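Local coordinates for protein VIN1 (Oscarella pearsei, PDB 6BFI) that binds actin filaments and may play a role in cell-cell adhesion, as a member of the vinculin/alpha-catenin family, at residues D809-S814 / I830-K835; Q162-G167 / E200-L205. All coordinates share one frame; numbering follows the deposited sequence.

Contact 1 (D809-S814 / I830-K835); sequences DVIRAS and ILWRKK
Trp-832 reaches from the chain's C-terminal extension to Ile-811 and Ser-814, one turn apart on helix 786-817. This pairing of a final long helix with an irregular arm that follows it is consistent with the tail of vinculin, where the C-terminal arm lies against a helical bundle. The benzene end of the indole does the touching: CH2 of Trp-832 comes to 3.8 Å from the backbone O of Ile-811. Its neighbour in the ring, CZ2 of Trp-832, lies 3.9 Å from the carbonyl C of Ser-814, with CB of Ser-814 close behind. Both helix residues meet the ring obliquely. The side chain of Ile-811 adds a loose apolar touch, its CG2 being 4.5 Å from CZ3 of Trp-832. No hydrogen bond crosses, so the fit rests on van der Waals packing. Further out, Trp-684 meets Trp-832 edge-to-face, and backbone bonds pair Leu-831 with Gly-688 and Lys-835 with Gln-683, before and after Trp-832 in sequence. On the helix side, Ile-811 also packs on Val-695 of helix 690-710, and Arg-812 forms a salt bridge with Glu-680 of helix 669-682. Ser-814 has its OG anti to the carbonyl carbon (chi1 -57°), which leaves CB beside the indole, and its backbone N bonds to Val-810 O at 2.9 Å.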
loop_
_atom_site.group_PDB
_atom_site.type_symbol
_atom_site.label_atom_id
_atom_site.label_comp_id
_atom_site.label_asym_id
_atom_site.label_seq_id
_atom_site.Cartn_x
_atom_site.Cartn_y
_atom_site.Cartn_z
ATOM N N ASP A 809 -13.698 -0.373 -3.117
ATOM C CA ASP A 809 -12.565 0.544 -3.065
ATOM C C ASP A 809 -12.307 1.196 -4.419
ATOM O O ASP A 809 -11.761 2.303 -4.478
ATOM C CB ASP A 809 -11.318 -0.189 -2.572
ATOM C CG ASP A 809 -11.420 -0.592 -1.113
ATOM O OD1 ASP A 809 -11.995 0.183 -0.320
ATOM O OD2 ASP A 809 -10.929 -1.685 -0.759
ATOM N N VAL A 810 -12.699 0.537 -5.512
ATOM C CA VAL A 810 -12.577 1.148 -6.832
ATOM C C VAL A 810 -13.618 2.248 -7.012
ATOM O O VAL A 810 -13.356 3.253 -7.685
ATOM C CB VAL A 810 -12.678 0.073 -7.932
ATOM C CG1 VAL A 810 -12.989 0.699 -9.285
ATOM C CG2 VAL A 810 -11.382 -0.714 -8.018
ATOM N N ILE A 811 -14.806 2.089 -6.421
ATOM C CA ILE A 811 -15.779 3.181 -6.418
ATOM C C ILE A 811 -15.174 4.408 -5.752
ATOM O O ILE A 811 -15.105 5.495 -6.342
ATOM C CB ILE A 811 -17.077 2.761 -5.709
ATOM C CG1 ILE A 811 -17.685 1.516 -6.342
ATOM C CG2 ILE A 811 -18.085 3.905 -5.727
ATOM C CD1 ILE A 811 -18.858 0.995 -5.554
ATOM N N ARG A 812 -14.711 4.243 -4.508
ATOM C CA ARG A 812 -14.190 5.399 -3.781
ATOM C C ARG A 812 -12.966 5.993 -4.474
ATOM O O ARG A 812 -12.850 7.220 -4.604
ATOM C CB ARG A 812 -13.867 5.011 -2.340
ATOM C CG ARG A 812 -15.083 4.561 -1.550
ATOM C CD ARG A 812 -14.729 4.240 -0.110
ATOM N NE ARG A 812 -15.875 3.709 0.620
ATOM C CZ ARG A 812 -15.845 3.346 1.897
ATOM N NH1 ARG A 812 -14.723 3.458 2.594
ATOM N NH2 ARG A 812 -16.940 2.875 2.479
ATOM N N ALA A 813 -12.047 5.141 -4.937
ATOM C CA ALA A 813 -10.844 5.639 -5.595
ATOM C C ALA A 813 -11.164 6.327 -6.915
ATOM O O ALA A 813 -10.443 7.243 -7.326
ATOM C CB ALA A 813 -9.852 4.497 -5.819
ATOM N N SER A 814 -12.231 5.900 -7.594
ATOM C CA SER A 814 -12.635 6.564 -8.829
ATOM C C SER A 814 -13.239 7.930 -8.539
ATOM O O SER A 814 -12.950 8.909 -9.242
ATOM C CB SER A 814 -13.626 5.689 -9.595
ATOM O OG SER A 814 -13.075 4.415 -9.877
ATOM N N ILE A 830 -18.442 13.097 -16.388
ATOM C CA ILE A 830 -19.014 12.141 -15.449
ATOM C C ILE A 830 -19.635 12.893 -14.277
ATOM O O ILE A 830 -19.169 13.971 -13.880
ATOM C CB ILE A 830 -17.951 11.131 -14.976
ATOM C CG1 ILE A 830 -18.614 9.871 -14.420
ATOM C CG2 ILE A 830 -17.028 11.753 -13.931
ATOM C CD1 ILE A 830 -17.630 8.796 -14.017
ATOM N N LEU A 831 -20.713 12.335 -13.731
ATOM C CA LEU A 831 -21.492 12.981 -12.682
ATOM C C LEU A 831 -21.264 12.259 -11.361
ATOM O O LEU A 831 -21.630 11.087 -11.217
ATOM C CB LEU A 831 -22.981 13.002 -13.035
ATOM C CG LEU A 831 -23.403 14.038 -14.078
ATOM C CD1 LEU A 831 -24.920 14.117 -14.176
ATOM C CD2 LEU A 831 -22.811 15.398 -13.741
ATOM N N TRP A 832 -20.660 12.961 -10.403
ATOM C CA TRP A 832 -20.492 12.432 -9.056
ATOM C C TRP A 832 -21.322 13.241 -8.071
ATOM O O TRP A 832 -20.780 13.869 -7.155
ATOM C CB TRP A 832 -19.017 12.432 -8.650
ATOM C CG TRP A 832 -18.220 11.346 -9.302
ATOM C CD1 TRP A 832 -17.426 11.460 -10.404
ATOM C CD2 TRP A 832 -18.143 9.973 -8.894
ATOM N NE1 TRP A 832 -16.856 10.248 -10.707
ATOM C CE2 TRP A 832 -17.281 9.318 -9.795
ATOM C CE3 TRP A 832 -18.720 9.237 -7.854
ATOM C CZ2 TRP A 832 -16.980 7.961 -9.689
ATOM C CZ3 TRP A 832 -18.418 7.886 -7.750
ATOM C CH2 TRP A 832 -17.557 7.264 -8.662
ATOM N N ARG A 833 -22.637 13.233 -8.255
ATOM C CA ARG A 833 -23.565 13.926 -7.375
ATOM C C ARG A 833 -24.288 12.897 -6.516
ATOM O O ARG A 833 -24.777 11.887 -7.033
ATOM C CB ARG A 833 -24.565 14.760 -8.184
ATOM C CG ARG A 833 -23.904 15.674 -9.214
ATOM C CD ARG A 833 -24.870 16.692 -9.818
ATOM N NE ARG A 833 -25.824 16.094 -10.752
ATOM C CZ ARG A 833 -26.602 16.793 -11.574
ATOM N NH1 ARG A 833 -26.536 18.117 -11.585
ATOM N NH2 ARG A 833 -27.443 16.172 -12.390
ATOM N N LYS A 834 -24.331 13.146 -5.208
ATOM C CA LYS A 834 -25.032 12.251 -4.299
ATOM C C LYS A 834 -26.512 12.180 -4.658
ATOM O O LYS A 834 -27.111 13.154 -5.121
ATOM C CB LYS A 834 -24.867 12.725 -2.855
ATOM C CG LYS A 834 -24.374 11.660 -1.889
ATOM C CD LYS A 834 -22.858 11.554 -1.907
ATOM C CE LYS A 834 -22.357 10.645 -0.796
ATOM N NZ LYS A 834 -20.876 10.709 -0.656
ATOM N N LYS A 835 -27.103 11.008 -4.438
ATOM C CA LYS A 835 -28.491 10.780 -4.808
ATOM C C LYS A 835 -29.423 11.661 -3.979
ATOM O O LYS A 835 -29.069 12.152 -2.903
ATOM C CB LYS A 835 -28.860 9.308 -4.626
ATOM C CG LYS A 835 -29.911 8.799 -5.595
ATOM C CD LYS A 835 -30.101 7.299 -5.449
ATOM C CE LYS A 835 -30.846 6.717 -6.635
ATOM N NZ LYS A 835 -30.928 5.233 -6.556
#

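Contact 2 (Q162-G167 / E200-L205); sequences QNLTPG and EQIPIL
Ile-202 and Leu-205, one turn apart on helix 185-215, both meet Leu-164 of helix 154-178. These two consecutive helices run roughly antiparallel and, with helices 102-145 and 224-249, make up a four-helix bundle, as in the head of vinculin. At the start of the 200-205 segment, Glu-200 and Gln-201 take no part in the contact, and Ile-202 is the first to engage. It makes the nearer approach to Leu-164: its CD1 methyl lies 4.3 Å from CD2 of Leu-164. Pro-203 follows, and the helix is kinked here: the nitrogen of Pro-203 carries no hydrogen to donate, and that of Ile-204 also makes no bond to the turn before. Pro-166 leaves a similar break in the partner helix. Ile-204 turns to a different part of the molecule, resting on Tyr-471 and Thr-474 of helix 466-493. With Leu-205 the regular bonding resumes, its N reaching Gln-201 O at 3.0 Å, and CD2 of Leu-205 stands 4.5 Å from the same CD2 of Leu-164. Leu-164 reaches both because its CG is anti to the backbone N (chi1 -176°), extending the side chain toward helix 185-215; it also touches Val-141, Tyr-144 and Leu-145 of helix 102-145. Leu-205 is extended likewise (chi1 174°) and leans on Ile-235 of helix 224-249. Methyl meets methyl throughout and no hydrogen bond crosses, so the contact is a loose dispersion and hydrophobic one that imposes little directional constraint on how the two helices are set.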
loop_
_atom_site.group_PDB
_atom_site.type_symbol
_atom_site.label_atom_id
_atom_site.label_comp_id
_atom_site.label_asym_id
_atom_site.label_seq_id
_atom_site.Cartn_x
_atom_site.Cartn_y
_atom_site.Cartn_z
ATOM N N GLN A 162 34.992 -15.430 -0.961
ATOM C CA GLN A 162 34.993 -16.251 -2.166
ATOM C C GLN A 162 34.114 -17.487 -2.038
ATOM O O GLN A 162 33.832 -18.130 -3.054
ATOM C CB GLN A 162 36.421 -16.666 -2.528
ATOM C CG GLN A 162 36.877 -17.969 -1.897
ATOM C CD GLN A 162 38.268 -18.373 -2.346
ATOM O OE1 GLN A 162 39.114 -17.522 -2.621
ATOM N NE2 GLN A 162 38.508 -19.678 -2.431
ATOM N N ASN A 163 33.686 -17.843 -0.825
ATOM C CA ASN A 163 32.672 -18.876 -0.664
ATOM C C ASN A 163 31.258 -18.313 -0.647
ATOM O O ASN A 163 30.310 -19.033 -0.984
ATOM C CB ASN A 163 32.908 -19.670 0.625
ATOM C CG ASN A 163 34.294 -20.274 0.689
ATOM O OD1 ASN A 163 35.019 -20.302 -0.305
ATOM N ND2 ASN A 163 34.669 -20.768 1.865
ATOM N N LEU A 164 31.097 -17.044 -0.274
ATOM C CA LEU A 164 29.780 -16.434 -0.151
ATOM C C LEU A 164 29.264 -15.870 -1.466
ATOM O O LEU A 164 28.053 -15.907 -1.710
ATOM C CB LEU A 164 29.815 -15.320 0.901
ATOM C CG LEU A 164 28.480 -14.645 1.227
ATOM C CD1 LEU A 164 27.548 -15.619 1.926
ATOM C CD2 LEU A 164 28.689 -13.396 2.068
ATOM N N THR A 165 30.151 -15.352 -2.315
ATOM C CA THR A 165 29.705 -14.764 -3.578
ATOM C C THR A 165 29.028 -15.770 -4.504
ATOM O O THR A 165 27.929 -15.466 -5.006
ATOM C CB THR A 165 30.885 -14.070 -4.268
ATOM O OG1 THR A 165 31.323 -12.965 -3.468
ATOM C CG2 THR A 165 30.478 -13.563 -5.644
ATOM N N PRO A 166 29.592 -16.957 -4.781
ATOM C CA PRO A 166 28.897 -17.873 -5.704
ATOM C C PRO A 166 27.566 -18.372 -5.170
ATOM O O PRO A 166 26.613 -18.526 -5.945
ATOM C CB PRO A 166 29.909 -19.014 -5.890
ATOM C CG PRO A 166 30.734 -18.985 -4.663
ATOM C CD PRO A 166 30.866 -17.534 -4.311
ATOM N N GLY A 167 27.471 -18.628 -3.863
ATOM C CA GLY A 167 26.194 -19.028 -3.291
ATOM C C GLY A 167 25.147 -17.935 -3.386
ATOM O O GLY A 167 23.996 -18.194 -3.758
ATOM N N GLU A 200 22.127 -4.984 -1.533
ATOM C CA GLU A 200 22.720 -3.804 -0.918
ATOM C C GLU A 200 23.436 -4.123 0.389
ATOM O O GLU A 200 24.306 -3.349 0.802
ATOM C CB GLU A 200 21.662 -2.719 -0.685
ATOM C CG GLU A 200 20.568 -3.071 0.308
ATOM C CD GLU A 200 19.559 -1.948 0.483
ATOM O OE1 GLU A 200 19.753 -1.102 1.383
ATOM O OE2 GLU A 200 18.577 -1.904 -0.290
ATOM N N GLN A 201 23.116 -5.248 1.032
ATOM C CA GLN A 201 23.704 -5.560 2.329
ATOM C C GLN A 201 24.999 -6.362 2.251
ATOM O O GLN A 201 25.753 -6.371 3.232
ATOM C CB GLN A 201 22.702 -6.319 3.203
ATOM C CG GLN A 201 21.593 -5.448 3.769
ATOM C CD GLN A 201 22.122 -4.223 4.488
ATOM O OE1 GLN A 201 22.806 -4.332 5.505
ATOM N NE2 GLN A 201 21.806 -3.048 3.961
ATOM N N ILE A 202 25.282 -7.038 1.138
ATOM C CA ILE A 202 26.525 -7.815 1.043
ATOM C C ILE A 202 27.774 -6.956 1.278
ATOM O O ILE A 202 28.572 -7.268 2.188
ATOM C CB ILE A 202 26.612 -8.554 -0.304
ATOM C CG1 ILE A 202 25.554 -9.654 -0.372
ATOM C CG2 ILE A 202 28.004 -9.134 -0.507
ATOM C CD1 ILE A 202 25.627 -10.617 0.787
ATOM N N PRO A 203 28.007 -5.878 0.510
ATOM C CA PRO A 203 29.237 -5.102 0.736
ATOM C C PRO A 203 29.270 -4.421 2.093
ATOM O O PRO A 203 30.360 -4.175 2.625
ATOM C CB PRO A 203 29.230 -4.083 -0.410
ATOM C CG PRO A 203 27.792 -3.910 -0.736
ATOM C CD PRO A 203 27.173 -5.261 -0.544
ATOM N N ILE A 204 28.108 -4.114 2.671
ATOM C CA ILE A 204 28.081 -3.596 4.035
ATOM C C ILE A 204 28.625 -4.641 4.997
ATOM O O ILE A 204 29.391 -4.326 5.917
ATOM C CB ILE A 204 26.654 -3.164 4.419
ATOM C CG1 ILE A 204 25.998 -2.392 3.274
ATOM C CG2 ILE A 204 26.674 -2.328 5.687
ATOM C CD1 ILE A 204 26.790 -1.206 2.793
ATOM N N LEU A 205 28.237 -5.901 4.794
ATOM C CA LEU A 205 28.728 -6.980 5.642
ATOM C C LEU A 205 30.241 -7.114 5.535
ATOM O O LEU A 205 30.947 -7.109 6.551
ATOM C CB LEU A 205 28.043 -8.293 5.269
ATOM C CG LEU A 205 28.568 -9.527 5.999
ATOM C CD1 LEU A 205 28.508 -9.320 7.502
ATOM C CD2 LEU A 205 27.780 -10.763 5.590
#

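In the fold
Both contacts are largely buried and neither has a hydrogen bond across it, yet they sit on opposite sides of the chain's centre, with centres about 51 Å apart and nearest atoms about 30 Å apart. They share no helix. Contact 2 joins two helices within an N-terminal bundle and is purely aliphatic. Contact 1 instead sets a non-helical C-terminal arm against the last helix, and there an aromatic ring lies against backbone as well as side-chain atoms. Their surroundings differ too: charged groups lie near contact 1, where Arg-812 pairs with Glu-680 outside the two segments, whereas near contact 2 the hydrogen bonds are neutral, as between Asn-163 and Tyr-144.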